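Local structure of agglutinin (Rhizoctonia solani, 4G9M) at the interface of chains A and B. The protein binds carbohydrates as a fungal lectin of the ricin-type beta-trefoil family and assembles into a domain-swapped dimer. Coordinates in Å, arbitrary orientation; residue numbers count along the deposited sequence, not the author numbering. Chains: chain A/B, agglutinin.

Contact 1: the interface of chains A and B. Residues chain A 5, 51, 56, 91-92; chain B 93-96.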
ATOM      1  N   LEU A   5       3.960  -1.569   8.381  1.00 21.56           N
ATOM      2  CA  LEU A   5       4.977  -2.225   7.579  1.00 24.59           C
ATOM      3  C   LEU A   5       6.261  -1.415   7.727  1.00 20.38           C
ATOM      4  O   LEU A   5       6.507  -0.484   6.957  1.00 24.32           O
ATOM      5  CB  LEU A   5       4.538  -2.245   6.122  1.00 25.27           C
ATOM      6  CG  LEU A   5       5.215  -3.253   5.206  1.00 21.50           C
ATOM      7  CD1 LEU A   5       4.830  -4.677   5.625  1.00 21.61           C
ATOM      8  CD2 LEU A   5       4.826  -2.995   3.759  1.00 26.51           C
ATOM      9  N   TRP A  51      12.278   3.487   2.531  1.00 22.98           N
ATOM     10  CA  TRP A  51      11.628   4.583   1.817  1.00 21.39           C
ATOM     11  C   TRP A  51      12.676   5.546   1.309  1.00 26.42           C
ATOM     12  O   TRP A  51      13.663   5.819   2.004  1.00 24.18           O
ATOM     13  CB  TRP A  51      10.599   5.308   2.696  1.00 25.53           C
ATOM     14  CG  TRP A  51       9.286   4.619   2.645  1.00 20.57           C
ATOM     15  CD1 TRP A  51       8.215   4.953   1.867  1.00 22.42           C
ATOM     16  CD2 TRP A  51       8.921   3.425   3.341  1.00 17.81           C
ATOM     17  NE1 TRP A  51       7.192   4.052   2.057  1.00 18.96           N
ATOM     18  CE2 TRP A  51       7.594   3.111   2.967  1.00 16.10           C
ATOM     19  CE3 TRP A  51       9.568   2.612   4.284  1.00 18.88           C
ATOM     20  CZ2 TRP A  51       6.917   2.006   3.479  1.00 21.83           C
ATOM     21  CZ3 TRP A  51       8.897   1.515   4.788  1.00 23.35           C
ATOM     22  CH2 TRP A  51       7.581   1.222   4.388  1.00 23.31           C
ATOM     23  N   ASN A  56       5.725   8.181  -1.369  1.00 18.39           N
ATOM     24  CA  ASN A  56       5.736   6.972  -0.546  1.00 16.06           C
ATOM     25  C   ASN A  56       6.632   5.898  -1.163  1.00 20.75           C
ATOM     26  O   ASN A  56       6.540   4.737  -0.786  1.00 20.89           O
ATOM     27  CB  ASN A  56       4.314   6.402  -0.394  1.00 21.21           C
ATOM     28  CG  ASN A  56       3.309   7.425   0.129  1.00 24.23           C
ATOM     29  OD1 ASN A  56       2.285   7.677  -0.506  1.00 24.78           O
ATOM     30  ND2 ASN A  56       3.584   7.996   1.291  1.00 21.78           N
ATOM     31  N   ASP A  91       6.100   1.099  -5.172  1.00 17.13           N
ATOM     32  CA  ASP A  91       5.054   1.367  -4.189  1.00 16.21           C
ATOM     33  C   ASP A  91       4.579   0.008  -3.682  1.00 19.16           C
ATOM     34  O   ASP A  91       4.362  -0.908  -4.482  1.00 23.46           O
ATOM     35  CB  ASP A  91       3.864   2.115  -4.819  1.00 24.17           C
ATOM     36  CG  ASP A  91       4.139   3.605  -5.056  1.00 32.18           C
ATOM     37  OD1 ASP A  91       4.750   4.281  -4.191  1.00 29.74           O
ATOM     38  OD2 ASP A  91       3.690   4.113  -6.105  1.00 42.57           O
ATOM     39  N   ILE A  92       4.408  -0.124  -2.365  1.00 17.19           N
ATOM     40  CA  ILE A  92       3.824  -1.324  -1.781  1.00 20.35           C
ATOM     41  C   ILE A  92       2.358  -1.041  -1.480  1.00 22.37           C
ATOM     42  O   ILE A  92       2.036  -0.215  -0.619  1.00 18.83           O
ATOM     43  CB  ILE A  92       4.558  -1.720  -0.478  1.00 19.37           C
ATOM     44  CG1 ILE A  92       6.087  -1.672  -0.682  1.00 19.00           C
ATOM     45  CG2 ILE A  92       4.085  -3.058   0.020  1.00 19.62           C
ATOM     46  CD1 ILE A  92       6.600  -2.441  -1.893  1.00 20.41           C
TER
ATOM     47  N   VAL B  93      -1.470   2.607   0.489  1.00 18.15           N
ATOM     48  CA  VAL B  93      -0.057   2.534   0.091  1.00 14.45           C
ATOM     49  C   VAL B  93       0.852   2.670   1.308  1.00 18.87           C
ATOM     50  O   VAL B  93       0.756   3.648   2.044  1.00 19.14           O
ATOM     51  CB  VAL B  93       0.301   3.679  -0.917  1.00 17.10           C
ATOM     52  CG1 VAL B  93       1.691   3.493  -1.460  1.00 19.29           C
ATOM     53  CG2 VAL B  93      -0.714   3.730  -2.066  1.00 21.01           C
ATOM     54  N   ALA B  94       1.725   1.689   1.533  1.00 18.37           N
ATOM     55  CA  ALA B  94       2.662   1.759   2.664  1.00 16.36           C
ATOM     56  C   ALA B  94       3.521   3.031   2.670  1.00 20.08           C
ATOM     57  O   ALA B  94       4.158   3.371   1.676  1.00 18.57           O
ATOM     58  CB  ALA B  94       3.555   0.518   2.693  1.00 18.35           C
ATOM     59  N   ALA B  95       3.529   3.742   3.798  1.00 17.34           N
ATOM     60  CA  ALA B  95       4.292   4.980   3.924  1.00 15.73           C
ATOM     61  C   ALA B  95       5.361   4.779   4.983  1.00 17.70           C
ATOM     62  O   ALA B  95       5.331   3.789   5.705  1.00 20.61           O
ATOM     63  CB  ALA B  95       3.372   6.156   4.290  1.00 17.27           C
ATOM     64  N   ASP B  96       6.300   5.720   5.087  1.00 19.35           N
ATOM     65  CA  ASP B  96       7.391   5.594   6.051  1.00 24.90           C
ATOM     66  C   ASP B  96       6.854   5.547   7.477  1.00 26.21           C
ATOM     67  O   ASP B  96       7.480   4.975   8.371  1.00 31.43           O
ATOM     68  CB  ASP B  96       8.409   6.728   5.867  1.00 25.04           C
ATOM     69  CG  ASP B  96       7.817   8.103   6.126  1.00 29.87           C
ATOM     70  OD1 ASP B  96       6.937   8.540   5.356  1.00 29.14           O
ATOM     71  OD2 ASP B  96       8.264   8.767   7.082  1.00 31.21           O
TER
HETATM   72  O   HOH W   1       5.072   2.174  -0.745  1.00 17.73           O
HETATM   73  O   HOH W   2       6.161   8.083   2.846  1.00 23.94           O
HETATM   74  O   HOH W   3       6.530   2.129   7.657  1.00 32.06           O
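A:Trp51 lies with one indole face over the B:Ala95-B:Asp96 peptide, at the dimer interface of two ricin-type beta-trefoil lectin chains. The overlap is off-centre: carbonyl carbon C of B:Ala95 sits 3.2 Å above the ring plane of A:Trp51, displaced toward the rim, and backbone N of B:Asp96 lies over the same face. Methylene CB of B:Asp96 reaches the five-membered ring, 3.9 Å from CG of A:Trp51, while the carboxylate plane is turned 62° from the indole.

Direct hydrogen bonding uses backbone oxygens from both chains. Indole NE1 of A:Trp51 donates at its ring edge to carbonyl O of B:Ala94 (3.1 Å, 145° at H); the acceptor is nearly coplanar with the indole, whereas the donor stands above the carbonyl plane. Backbone N of B:Ala94 donates to O of A:Ile92 at 2.9 Å, joining the 90-94 strands of the two chains.

Apolar contact centres on methyl CB of B:Ala94. It meets CZ2 of A:Trp51, CB of A:Ile92 and branch CD2 of A:Leu5, the last at 3.9 Å. B:Val93 sends CG1, anti to its backbone N (chi1 -172°), toward CB of A:Asn56.

Waters supply further polar links. Water 1 connects N of A:Ile92 and O of A:Asn56 to O of B:Ala94, giving that carbonyl a second partner beside the indole. Water 2 lies 2.7 Å from carboxylate OD1 of B:Asp96 and also contacts amide ND2 of A:Asn56. Water 3 bridges O of A:Leu5 and O of B:Ala95, its distance to the latter being 2.8 Å.

Contact 2: the interface of chains A and B. Residues chain A 93-96, 100, 129, 131; chain B 51, 55-56.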
ATOM      1  N   VAL A  93       1.471  -1.735  -2.188  1.00 17.20           N
ATOM      2  CA  VAL A  93       0.038  -1.438  -2.143  1.00 14.04           C
ATOM      3  C   VAL A  93      -0.728  -2.612  -1.528  1.00 15.85           C
ATOM      4  O   VAL A  93      -0.567  -3.753  -1.953  1.00 18.36           O
ATOM      5  CB  VAL A  93      -0.510  -1.139  -3.572  1.00 17.54           C
ATOM      6  CG1 VAL A  93      -1.996  -0.839  -3.532  1.00 19.45           C
ATOM      7  CG2 VAL A  93       0.261   0.015  -4.225  1.00 20.66           C
ATOM      8  N   ALA A  94      -1.552  -2.334  -0.518  1.00 15.57           N
ATOM      9  CA  ALA A  94      -2.248  -3.398   0.201  1.00 16.39           C
ATOM     10  C   ALA A  94      -3.192  -4.132  -0.738  1.00 24.25           C
ATOM     11  O   ALA A  94      -3.945  -3.497  -1.482  1.00 18.66           O
ATOM     12  CB  ALA A  94      -3.018  -2.818   1.389  1.00 16.75           C
ATOM     13  N   ALA A  95      -3.129  -5.462  -0.717  1.00 16.49           N
ATOM     14  CA  ALA A  95      -4.066  -6.275  -1.504  1.00 16.09           C
ATOM     15  C   ALA A  95      -4.929  -7.156  -0.619  1.00 18.31           C
ATOM     16  O   ALA A  95      -4.700  -7.261   0.596  1.00 17.70           O
ATOM     17  CB  ALA A  95      -3.319  -7.123  -2.550  1.00 17.91           C
ATOM     18  N   ASP A  96      -5.927  -7.793  -1.227  1.00 19.50           N
ATOM     19  CA  ASP A  96      -6.826  -8.679  -0.488  1.00 18.04           C
ATOM     20  C   ASP A  96      -6.064  -9.840   0.147  1.00 23.76           C
ATOM     21  O   ASP A  96      -6.501 -10.388   1.150  1.00 24.35           O
ATOM     22  CB  ASP A  96      -7.964  -9.188  -1.382  1.00 19.64           C
ATOM     23  CG  ASP A  96      -7.484 -10.143  -2.456  1.00 26.10           C
ATOM     24  OD1 ASP A  96      -6.680  -9.717  -3.302  1.00 26.14           O
ATOM     25  OD2 ASP A  96      -7.931 -11.320  -2.465  1.00 26.52           O
ATOM     26  N   ALA A 100       0.677  -5.859  -3.252  1.00 16.93           N
ATOM     27  CA  ALA A 100       1.223  -5.704  -4.592  1.00 20.70           C
ATOM     28  C   ALA A 100       2.456  -4.802  -4.526  1.00 19.35           C
ATOM     29  O   ALA A 100       2.521  -3.871  -3.732  1.00 23.23           O
ATOM     30  CB  ALA A 100       0.186  -5.115  -5.536  1.00 25.14           C
ATOM     31  N   ASN A 129      -1.055  -5.123 -13.806  1.00 32.82           N
ATOM     32  CA  ASN A 129      -1.720  -5.527 -12.562  1.00 28.08           C
ATOM     33  C   ASN A 129      -3.173  -5.980 -12.752  1.00 31.95           C
ATOM     34  O   ASN A 129      -4.057  -5.166 -13.015  1.00 32.56           O
ATOM     35  CB  ASN A 129      -1.651  -4.396 -11.533  1.00 25.05           C
ATOM     36  CG  ASN A 129      -2.039  -4.847 -10.135  1.00 31.46           C
ATOM     37  OD1 ASN A 129      -2.210  -6.045  -9.874  1.00 31.59           O
ATOM     38  ND2 ASN A 129      -2.190  -3.888  -9.228  1.00 24.81           N
ATOM     39  N   ALA A 131      -4.367  -8.042 -10.301  1.00 28.07           N
ATOM     40  CA  ALA A 131      -4.587  -8.515  -8.936  1.00 29.84           C
ATOM     41  C   ALA A 131      -4.908 -10.004  -8.909  1.00 25.84           C
ATOM     42  O   ALA A 131      -5.802 -10.449  -8.197  1.00 28.42           O
ATOM     43  CB  ALA A 131      -5.666  -7.703  -8.230  1.00 33.33           C
TER
ATOM     44  N   TRP B  51     -12.016  -4.913   0.088  1.00 19.09           N
ATOM     45  CA  TRP B  51     -11.566  -4.914  -1.305  1.00 18.33           C
ATOM     46  C   TRP B  51     -12.760  -5.023  -2.259  1.00 20.42           C
ATOM     47  O   TRP B  51     -13.694  -5.775  -1.994  1.00 20.10           O
ATOM     48  CB  TRP B  51     -10.507  -6.012  -1.538  1.00 17.73           C
ATOM     49  CG  TRP B  51      -9.137  -5.509  -1.209  1.00 18.04           C
ATOM     50  CD1 TRP B  51      -8.212  -4.996  -2.084  1.00 16.10           C
ATOM     51  CD2 TRP B  51      -8.563  -5.382   0.097  1.00 15.94           C
ATOM     52  NE1 TRP B  51      -7.088  -4.584  -1.401  1.00 19.00           N
ATOM     53  CE2 TRP B  51      -7.284  -4.799  -0.061  1.00 19.48           C
ATOM     54  CE3 TRP B  51      -9.007  -5.693   1.387  1.00 18.38           C
ATOM     55  CZ2 TRP B  51      -6.450  -4.536   1.019  1.00 16.99           C
ATOM     56  CZ3 TRP B  51      -8.170  -5.434   2.461  1.00 22.88           C
ATOM     57  CH2 TRP B  51      -6.904  -4.860   2.270  1.00 20.35           C
ATOM     58  N   GLY B  55      -8.821  -4.896  -9.087  1.00 20.75           N
ATOM     59  CA  GLY B  55      -7.431  -4.650  -8.770  1.00 23.50           C
ATOM     60  C   GLY B  55      -7.185  -4.772  -7.281  1.00 19.29           C
ATOM     61  O   GLY B  55      -7.724  -5.665  -6.622  1.00 23.28           O
ATOM     62  N   ASN B  56      -6.346  -3.875  -6.759  1.00 20.71           N
ATOM     63  CA  ASN B  56      -6.097  -3.789  -5.331  1.00 18.48           C
ATOM     64  C   ASN B  56      -6.982  -2.741  -4.663  1.00 21.39           C
ATOM     65  O   ASN B  56      -6.712  -2.343  -3.542  1.00 18.24           O
ATOM     66  CB  ASN B  56      -4.630  -3.457  -5.037  1.00 20.78           C
ATOM     67  CG  ASN B  56      -3.667  -4.388  -5.743  1.00 22.51           C
ATOM     68  OD1 ASN B  56      -2.739  -3.941  -6.409  1.00 22.16           O
ATOM     69  ND2 ASN B  56      -3.892  -5.686  -5.615  1.00 22.36           N
TER
HETATM   70  O   HOH W   4      -5.084  -0.972  -1.554  1.00 17.51           O
HETATM   71  O   HOH W   5      -6.301  -7.173  -4.563  1.00 21.86           O
HETATM   72  O   HOH W   6      -1.960  -7.410  -7.338  1.00 25.32           O
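B:Asn56 has CG anti to its own carbonyl carbon (chi1 -52°), and A:Asn129 has CG anti to its backbone N (chi1 -167°); these torsions bring the two amide ends together at this beta-trefoil dimer interface. Nitrogen ND2 of A:Asn129 donates to OD1 of B:Asn56 over 2.9 Å, with 160° at H. The acceptor lies in the amide plane of A:Asn129, but the donor stands above the carbonyl plane of B:Asn56; the two amides are not coplanar.

Within chain A, backbone N of A:Ala131 donates to OD1 of A:Asn129 at 3.0 Å, which helps fix the rotation of that amide. Water 6 links the same OD1 to ND2 of B:Asn56, so both ends of each amide take part in the polar network. Methyl CB of A:Ala100 packs against the amide of B:Asn56, 3.9 Å from its CG, and CB of A:Ala131 lies 3.6 Å from CA of B:Gly55.

ND2 of B:Asn56 also meets water 5, in a direction well apart from water 6, and that water contacts O of B:Gly55 and carboxylate OD1 of A:Asp96, the last at 2.9 Å. Water 4 joins O of B:Asn56 to O of A:Ala94.

B:Trp51 repeats the indole-over-peptide packing with A:Ala95 and A:Asp96, but its NE1 bond to O of A:Ala94 is weak at 3.3 Å. By joining the B:Gly55-B:Asn56 loop to two separate loop segments of chain A, through direct amide pairing and bridging water, the site helps hold the dimer together.

Contact 1 and contact 2 have C-alpha centres about 14 Å apart within one two-fold symmetric interface. They share residues 51, 56 and 93-96 with the chains exchanged, so each 90-94 strand and its following loop faces strand 47-51 and the Asn56 loop of the partner. A:Ile92 in contact 1 directly precedes A:Val93 in contact 2, placing successive parts of one strand in both patches. Contact 1 brings in A:Leu5 near the N-terminus; contact 2 extends to residues 129 and 131. This reciprocal use of one surface fits the domain-swapped dimer, although the two patches alone do not delimit the exchanged segment.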